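Side-chain contacts in endosialidase (Enterobacteria phage phi92, PDB 4HIZ), which cleaves polysialic acid chains as a trimeric phage endosialidase, probably acting on both alpha-2,8 and alpha-2,9 linkages of the bacterial capsule: residues Val52-Arg55 with Ile56-Gln59; Glu419-Gly422 with Gln423-Asp426; Arg521-Ile524 with Thr525-Phe529. All blocks are in the same frame, centred on the assembly; numbering follows the deposited sequence. Where two conformers were deposited one is given.

How the contacts relate
Along the chain the contacts come in the order 1, 2, 3. Contacts 1 and 2 are neighbours, their centres 13 Å apart, and they touch. Contact 1 spans the end of strand 49-53 and the turn after it; contact 2 lies in the loop between strands 407-413 and 435-442. The mixed sheet holding all three strands runs from the N-terminal extension into the propeller, and Arg55 and Gln59 tie contact 1 to Glu421 and Gly422 of the loop. Contact 3, at the end of strand 516-523 in a separate antiparallel sheet, lies 32 Å from contact 1 and 34 Å from contact 2, centre to centre. It carries the chain out of the propeller and meets a second subunit of the trimer.

Contact 1 (Val52-Arg55 with Ile56-Gln59); sequences VYER and IVGQ
One face of the Arg55 guanidinium is covered by Ile56, whose CD1 sits 3.6 Å above the plane, displaced from the centre. The backbone N of Arg55 lies over one face of the Tyr53 ring, toward its rim. Arg55 immediately precedes the type II beta turn Ile56-Gln59, which follows strand 49-53 in the N-terminal extension; Ile56 is the turn's first residue. The Arg55 and Ile56 side chains run alongside each other in the same direction. Arg55 is extended as far as CD and then bends (chi3 76°), so that Ile56 CG1 and CD1 each lie 3.6 Å from Arg55 NH2. A branched aliphatic chain suits this place because it covers the guanidinium without competing for its N-H groups: NH2 makes a salt bridge to Glu421 in the neighbouring propeller loop. Gln59 N closes the turn by donating to Ile56 O at 3.0 Å, and Gln59 OE1 accepts from Gly422 N of that loop. Gly58, third in the turn, has a phi of 90°, where a CB would press against the preceding carbonyl oxygen. Glutamate is long enough to bring a carboxylate to an N-H four residues on: Glu54 OE1 receives Gly58 N at 2.9 Å, from 56° above the carboxylate plane.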
loop_
_atom_site.group_PDB
_atom_site.type_symbol
_atom_site.label_atom_id
_atom_site.label_comp_id
_atom_site.label_asym_id
_atom_site.label_seq_id
_atom_site.Cartn_x
_atom_site.Cartn_y
_atom_site.Cartn_z
ATOM N N VAL A 52 -16.414 -38.179 8.600
ATOM C CA VAL A 52 -17.677 -38.266 7.849
ATOM C C VAL A 52 -18.828 -37.991 8.798
ATOM O O VAL A 52 -18.972 -38.651 9.844
ATOM C CB VAL A 52 -17.885 -39.644 7.232
ATOM C CG1 VAL A 52 -19.183 -39.642 6.391
ATOM C CG2 VAL A 52 -16.668 -40.010 6.386
ATOM N N TYR A 53 -19.658 -37.025 8.440
ATOM C CA TYR A 53 -20.667 -36.501 9.371
ATOM C C TYR A 53 -21.934 -36.164 8.589
ATOM O O TYR A 53 -21.864 -35.596 7.489
ATOM C CB TYR A 53 -20.108 -35.233 10.049
ATOM C CG TYR A 53 -21.130 -34.449 10.854
ATOM C CD1 TYR A 53 -21.828 -35.048 11.902
ATOM C CD2 TYR A 53 -21.382 -33.099 10.573
ATOM C CE1 TYR A 53 -22.783 -34.316 12.648
ATOM C CE2 TYR A 53 -22.304 -32.357 11.310
ATOM C CZ TYR A 53 -23.010 -32.971 12.342
ATOM O OH TYR A 53 -23.926 -32.241 13.062
ATOM N N GLU A 54 -23.094 -36.519 9.140
ATOM C CA GLU A 54 -24.376 -36.160 8.511
ATOM C C GLU A 54 -25.063 -35.011 9.261
ATOM O O GLU A 54 -25.943 -35.230 10.111
ATOM C CB GLU A 54 -25.312 -37.376 8.455
ATOM C CG GLU A 54 -24.753 -38.514 7.599
ATOM C CD GLU A 54 -25.643 -39.748 7.535
ATOM O OE1 GLU A 54 -26.844 -39.686 7.897
ATOM O OE2 GLU A 54 -25.117 -40.801 7.104
ATOM N N ARG A 55 -24.671 -33.784 8.922
ATOM C CA ARG A 55 -25.350 -32.593 9.439
ATOM C C ARG A 55 -26.849 -32.700 9.159
ATOM O O ARG A 55 -27.707 -32.452 10.038
ATOM C CB ARG A 55 -24.798 -31.340 8.751
ATOM C CG ARG A 55 -25.326 -30.038 9.388
ATOM C CD ARG A 55 -24.869 -28.794 8.619
ATOM N NE ARG A 55 -25.631 -28.624 7.385
ATOM C CZ ARG A 55 -26.769 -27.942 7.279
ATOM N NH1 ARG A 55 -27.293 -27.328 8.356
ATOM N NH2 ARG A 55 -27.386 -27.867 6.090
ATOM N N ILE A 56 -27.147 -33.113 7.925
ATOM C CA ILE A 56 -28.500 -33.399 7.504
ATOM C C ILE A 56 -28.590 -34.915 7.340
ATOM O O ILE A 56 -27.776 -35.511 6.629
ATOM C CB ILE A 56 -28.821 -32.711 6.163
ATOM C CG1 ILE A 56 -28.661 -31.188 6.264
ATOM C CG2 ILE A 56 -30.249 -33.061 5.703
ATOM C CD1 ILE A 56 -29.527 -30.515 7.373
ATOM N N VAL A 57 -29.555 -35.546 8.007
ATOM C CA VAL A 57 -29.621 -37.005 7.978
ATOM C C VAL A 57 -29.738 -37.535 6.555
ATOM O O VAL A 57 -30.529 -37.029 5.765
ATOM C CB VAL A 57 -30.791 -37.531 8.823
ATOM C CG1 VAL A 57 -30.932 -39.037 8.649
ATOM C CG2 VAL A 57 -30.561 -37.178 10.301
ATOM N N GLY A 58 -28.919 -38.534 6.225
ATOM C CA GLY A 58 -28.958 -39.134 4.903
ATOM C C GLY A 58 -28.032 -38.456 3.913
ATOM O O GLY A 58 -27.936 -38.913 2.770
ATOM N N GLN A 59 -27.375 -37.370 4.329
ATOM C CA GLN A 59 -26.463 -36.639 3.439
ATOM C C GLN A 59 -25.062 -36.487 4.026
ATOM O O GLN A 59 -24.669 -35.392 4.470
ATOM C CB GLN A 59 -27.069 -35.276 3.051
ATOM C CG GLN A 59 -28.356 -35.440 2.247
ATOM C CD GLN A 59 -28.819 -34.158 1.597
ATOM O OE1 GLN A 59 -28.061 -33.536 0.843
ATOM N NE2 GLN A 59 -30.087 -33.763 1.851
#

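Contact 2 (Glu419-Gly422 with Gln423-Asp426); sequences EWEG and QELD
Glu419 and Asp426 cross obliquely, their carboxylate planes 24° apart, with Glu419 OE1 3.9 Å from Asp426 OD1. Such like charges would be expected to repel, but each group has a partner of its own: OE2 of Glu419 accepts from Asn427 N and forms a salt bridge with Arg428, while OD1 of Asp426 is hydrogen-bonded to His396. The Glu419 chain, extended beyond CG, lays OE2 beside the Asp426 backbone, 3.4 Å from CA. The segments run nearly antiparallel because the chain reverses in a type II beta turn from Glu421 to Glu424, within the propeller loop between strands 407-413 and 435-442. Glu424 N donates to Glu421 O at 3.2 Å, from above the carbonyl plane. Gly422 is the second residue of the turn; the third, with a positive phi of 79°, is Gln423 rather than the glycine common there. Glu421 CB lies 3.8 Å from Glu424 CG, and glutamate suits both places because its methylenes can pack while the carboxylates reach separate partners. Glu424 bends at chi2 (-60°), and its OE2 shares a water with Gly422 O, the water donating at 2.8 and 2.7 Å respectively. The buried Glu421 also bends, and its OE1 forms a salt bridge with Arg435, which would offset its charge.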
loop_
_atom_site.group_PDB
_atom_site.type_symbol
_atom_site.label_atom_id
_atom_site.label_comp_id
_atom_site.label_asym_id
_atom_site.label_seq_id
_atom_site.Cartn_x
_atom_site.Cartn_y
_atom_site.Cartn_z
ATOM N N GLU A 419 -26.622 -24.312 2.925
ATOM C CA GLU A 419 -27.429 -24.409 1.696
ATOM C C GLU A 419 -27.019 -25.579 0.816
ATOM O O GLU A 419 -27.730 -25.920 -0.142
ATOM C CB GLU A 419 -27.360 -23.113 0.876
ATOM C CG GLU A 419 -27.903 -21.920 1.605
ATOM C CD GLU A 419 -27.879 -20.649 0.766
ATOM O OE1 GLU A 419 -27.492 -20.694 -0.427
ATOM O OE2 GLU A 419 -28.275 -19.594 1.296
ATOM N N TRP A 420 -25.881 -26.205 1.116
ATOM C CA TRP A 420 -25.348 -27.212 0.171
ATOM C C TRP A 420 -26.287 -28.417 -0.010
ATOM O O TRP A 420 -26.565 -28.881 -1.145
ATOM C CB TRP A 420 -23.991 -27.736 0.654
ATOM C CG TRP A 420 -23.340 -28.692 -0.320
ATOM C CD1 TRP A 420 -23.416 -30.048 -0.279
ATOM C CD2 TRP A 420 -22.456 -28.365 -1.414
ATOM N NE1 TRP A 420 -22.677 -30.596 -1.312
ATOM C CE2 TRP A 420 -22.059 -29.580 -2.006
ATOM C CE3 TRP A 420 -21.996 -27.165 -1.965
ATOM C CZ2 TRP A 420 -21.219 -29.633 -3.137
ATOM C CZ3 TRP A 420 -21.142 -27.212 -3.066
ATOM C CH2 TRP A 420 -20.773 -28.438 -3.645
ATOM N N GLU A 421 -26.745 -28.950 1.109
ATOM C CA GLU A 421 -27.525 -30.192 1.073
ATOM C C GLU A 421 -28.855 -30.030 0.349
ATOM O O GLU A 421 -29.507 -28.983 0.413
ATOM C CB GLU A 421 -27.786 -30.692 2.503
ATOM C CG GLU A 421 -26.512 -31.155 3.276
ATOM C CD GLU A 421 -25.810 -30.072 4.090
ATOM O OE1 GLU A 421 -25.985 -28.855 3.805
ATOM O OE2 GLU A 421 -25.078 -30.484 5.027
ATOM N N GLY A 422 -29.239 -31.091 -0.334
ATOM C CA GLY A 422 -30.484 -31.086 -1.092
ATOM C C GLY A 422 -31.662 -30.792 -0.185
ATOM O O GLY A 422 -31.721 -31.292 0.943
ATOM N N GLN A 423 -32.572 -29.973 -0.708
ATOM C CA GLN A 423 -33.815 -29.539 -0.078
ATOM C C GLN A 423 -33.639 -28.429 0.960
ATOM O O GLN A 423 -34.626 -27.814 1.357
ATOM C CB GLN A 423 -34.647 -30.711 0.500
ATOM C CG GLN A 423 -35.074 -31.779 -0.539
ATOM C CD GLN A 423 -36.157 -31.299 -1.506
ATOM O OE1 GLN A 423 -36.733 -30.230 -1.323
ATOM N NE2 GLN A 423 -36.434 -32.096 -2.549
ATOM N N GLU A 424 -32.405 -28.164 1.396
ATOM C CA GLU A 424 -32.197 -27.111 2.380
ATOM C C GLU A 424 -32.580 -25.755 1.827
ATOM O O GLU A 424 -32.346 -25.467 0.647
ATOM C CB GLU A 424 -30.733 -27.073 2.830
ATOM C CG GLU A 424 -30.372 -28.231 3.695
ATOM C CD GLU A 424 -31.214 -28.267 4.960
ATOM O OE1 GLU A 424 -31.156 -27.299 5.761
ATOM O OE2 GLU A 424 -31.916 -29.270 5.168
ATOM N N LEU A 425 -33.147 -24.903 2.680
ATOM C CA LEU A 425 -33.573 -23.580 2.242
ATOM C C LEU A 425 -32.421 -22.588 2.200
ATOM O O LEU A 425 -31.381 -22.780 2.841
ATOM C CB LEU A 425 -34.658 -23.037 3.171
ATOM C CG LEU A 425 -35.906 -23.939 3.243
ATOM C CD1 LEU A 425 -36.972 -23.318 4.133
ATOM C CD2 LEU A 425 -36.465 -24.214 1.843
ATOM N N ASP A 426 -32.601 -21.513 1.440
ATOM C CA ASP A 426 -31.551 -20.493 1.403
ATOM C C ASP A 426 -31.468 -19.876 2.810
ATOM O O ASP A 426 -32.476 -19.768 3.554
ATOM C CB ASP A 426 -31.868 -19.416 0.372
ATOM C CG ASP A 426 -31.757 -19.918 -1.056
ATOM O OD1 ASP A 426 -31.272 -21.061 -1.288
ATOM O OD2 ASP A 426 -32.151 -19.148 -1.958
HETATM O O HOH W 1 -32.734 -31.292 3.445
#

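Contact 3 (Arg521-Ile524 with Thr525-Phe529); sequences RLKI and TEHDF
At the exit from the propeller's strand 516-523, a lysine and a histidine pack together at the boundary with a second subunit. The aliphatic chain of Lys523 passes over one face of the His527 ring in a CH-pi contact: CG lies 3.8 Å from the ring centroid, 22° off the normal, and 3.6 Å from CE1. The two side chains run in opposite senses as they pass. With CG anti to the backbone N (chi1 172°), the lysine stays stretched until CE and bends only at chi4, turning NZ toward the backbone of Thr525. There NZ donates to Thr525 O at 3.0 Å from above the carbonyl plane. Asp42 of the second subunit receives both Lys523 NZ, in a salt bridge, and His527 N, in a hydrogen bond. A lysine suits this place because its methylenes can pack against a ring while its charged end binds both the loop and another chain. The ring is also fixed by NE2, hydrogen-bonded to Gly482 O, and it meets Trp483 edge-to-face. Thr525 OG1 lies at the ring edge of His527 and donates to Glu526 O at 3.0 Å, approaching 51° out of that carbonyl's plane.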
loop_
_atom_site.group_PDB
_atom_site.type_symbol
_atom_site.label_atom_id
_atom_site.label_comp_id
_atom_site.label_asym_id
_atom_site.label_seq_id
_atom_site.Cartn_x
_atom_site.Cartn_y
_atom_site.Cartn_z
ATOM N N ARG A 521 -4.662 -23.741 -3.249
ATOM C CA ARG A 521 -3.590 -24.327 -4.058
ATOM C C ARG A 521 -3.320 -25.726 -3.491
ATOM O O ARG A 521 -2.940 -25.878 -2.309
ATOM C CB ARG A 521 -2.321 -23.473 -3.964
ATOM C CG ARG A 521 -1.195 -24.055 -4.819
ATOM C CD ARG A 521 0.109 -23.194 -4.758
ATOM N NE ARG A 521 0.884 -23.414 -3.538
ATOM C CZ ARG A 521 2.140 -22.976 -3.399
ATOM N NH1 ARG A 521 2.695 -22.227 -4.343
ATOM N NH2 ARG A 521 2.824 -23.236 -2.281
ATOM N N LEU A 522 -3.549 -26.732 -4.337
ATOM C CA LEU A 522 -3.542 -28.141 -3.948
ATOM C C LEU A 522 -2.415 -28.904 -4.653
ATOM O O LEU A 522 -2.294 -28.879 -5.908
ATOM C CB LEU A 522 -4.900 -28.802 -4.317
ATOM C CG LEU A 522 -4.960 -30.317 -4.060
ATOM C CD1 LEU A 522 -4.897 -30.623 -2.567
ATOM C CD2 LEU A 522 -6.287 -30.881 -4.623
ATOM N N LYS A 523 -1.583 -29.599 -3.880
ATOM C CA LYS A 523 -0.522 -30.449 -4.458
ATOM C C LYS A 523 -1.115 -31.632 -5.225
ATOM O O LYS A 523 -1.933 -32.386 -4.689
ATOM C CB LYS A 523 0.396 -30.938 -3.323
ATOM C CG LYS A 523 1.430 -31.985 -3.716
ATOM C CD LYS A 523 2.379 -32.175 -2.519
ATOM C CE LYS A 523 3.493 -33.166 -2.805
ATOM N NZ LYS A 523 2.934 -34.472 -3.205
ATOM N N ILE A 524 -0.700 -31.800 -6.483
ATOM C CA ILE A 524 -1.276 -32.855 -7.314
ATOM C C ILE A 524 -0.229 -33.806 -7.931
ATOM O O ILE A 524 -0.598 -34.758 -8.615
ATOM C CB ILE A 524 -2.181 -32.288 -8.477
ATOM C CG1 ILE A 524 -1.378 -31.273 -9.309
ATOM C CG2 ILE A 524 -3.536 -31.748 -7.894
ATOM C CD1 ILE A 524 -2.004 -30.848 -10.602
ATOM N N THR A 525 1.057 -33.557 -7.698
ATOM C CA THR A 525 2.122 -34.488 -8.121
ATOM C C THR A 525 3.172 -34.536 -7.018
ATOM O O THR A 525 3.105 -33.741 -6.070
ATOM C CB THR A 525 2.888 -34.037 -9.423
ATOM O OG1 THR A 525 3.723 -32.902 -9.130
ATOM C CG2 THR A 525 1.955 -33.703 -10.558
ATOM N N GLU A 526 4.163 -35.417 -7.150
ATOM C CA GLU A 526 5.289 -35.377 -6.215
ATOM C C GLU A 526 6.032 -34.061 -6.397
ATOM O O GLU A 526 6.202 -33.592 -7.528
ATOM C CB GLU A 526 6.247 -36.560 -6.428
ATOM C CG GLU A 526 5.593 -37.874 -6.033
ATOM C CD GLU A 526 6.554 -39.053 -5.902
ATOM O OE1 GLU A 526 7.788 -38.853 -5.849
ATOM O OE2 GLU A 526 6.059 -40.200 -5.854
ATOM N N HIS A 527 6.457 -33.451 -5.294
ATOM C CA HIS A 527 7.288 -32.263 -5.395
ATOM C C HIS A 527 8.738 -32.623 -5.073
ATOM O O HIS A 527 9.166 -32.574 -3.911
ATOM C CB HIS A 527 6.731 -31.163 -4.471
ATOM C CG HIS A 527 5.434 -30.603 -4.953
ATOM N ND1 HIS A 527 4.724 -29.656 -4.253
ATOM C CD2 HIS A 527 4.715 -30.867 -6.074
ATOM C CE1 HIS A 527 3.615 -29.356 -4.920
ATOM N NE2 HIS A 527 3.593 -30.069 -6.034
ATOM N N ASP A 528 9.471 -32.985 -6.122
ATOM C CA ASP A 528 10.842 -33.478 -5.997
ATOM C C ASP A 528 11.837 -32.320 -6.108
ATOM O O ASP A 528 12.740 -32.314 -6.963
ATOM C CB ASP A 528 11.140 -34.579 -7.024
ATOM C CG ASP A 528 10.907 -34.134 -8.465
ATOM O OD1 ASP A 528 10.146 -33.156 -8.713
ATOM O OD2 ASP A 528 11.478 -34.798 -9.362
ATOM N N PHE A 529 11.654 -31.335 -5.234
ATOM C CA PHE A 529 12.484 -30.124 -5.227
ATOM C C PHE A 529 12.381 -29.540 -3.839
ATOM O O PHE A 529 11.447 -29.848 -3.088
ATOM C CB PHE A 529 12.020 -29.089 -6.292
ATOM C CG PHE A 529 10.509 -28.849 -6.312
ATOM C CD1 PHE A 529 9.911 -27.992 -5.374
ATOM C CD2 PHE A 529 9.704 -29.467 -7.266
ATOM C CE1 PHE A 529 8.532 -27.772 -5.396
ATOM C CE2 PHE A 529 8.309 -29.245 -7.274
ATOM C CZ PHE A 529 7.735 -28.404 -6.357
#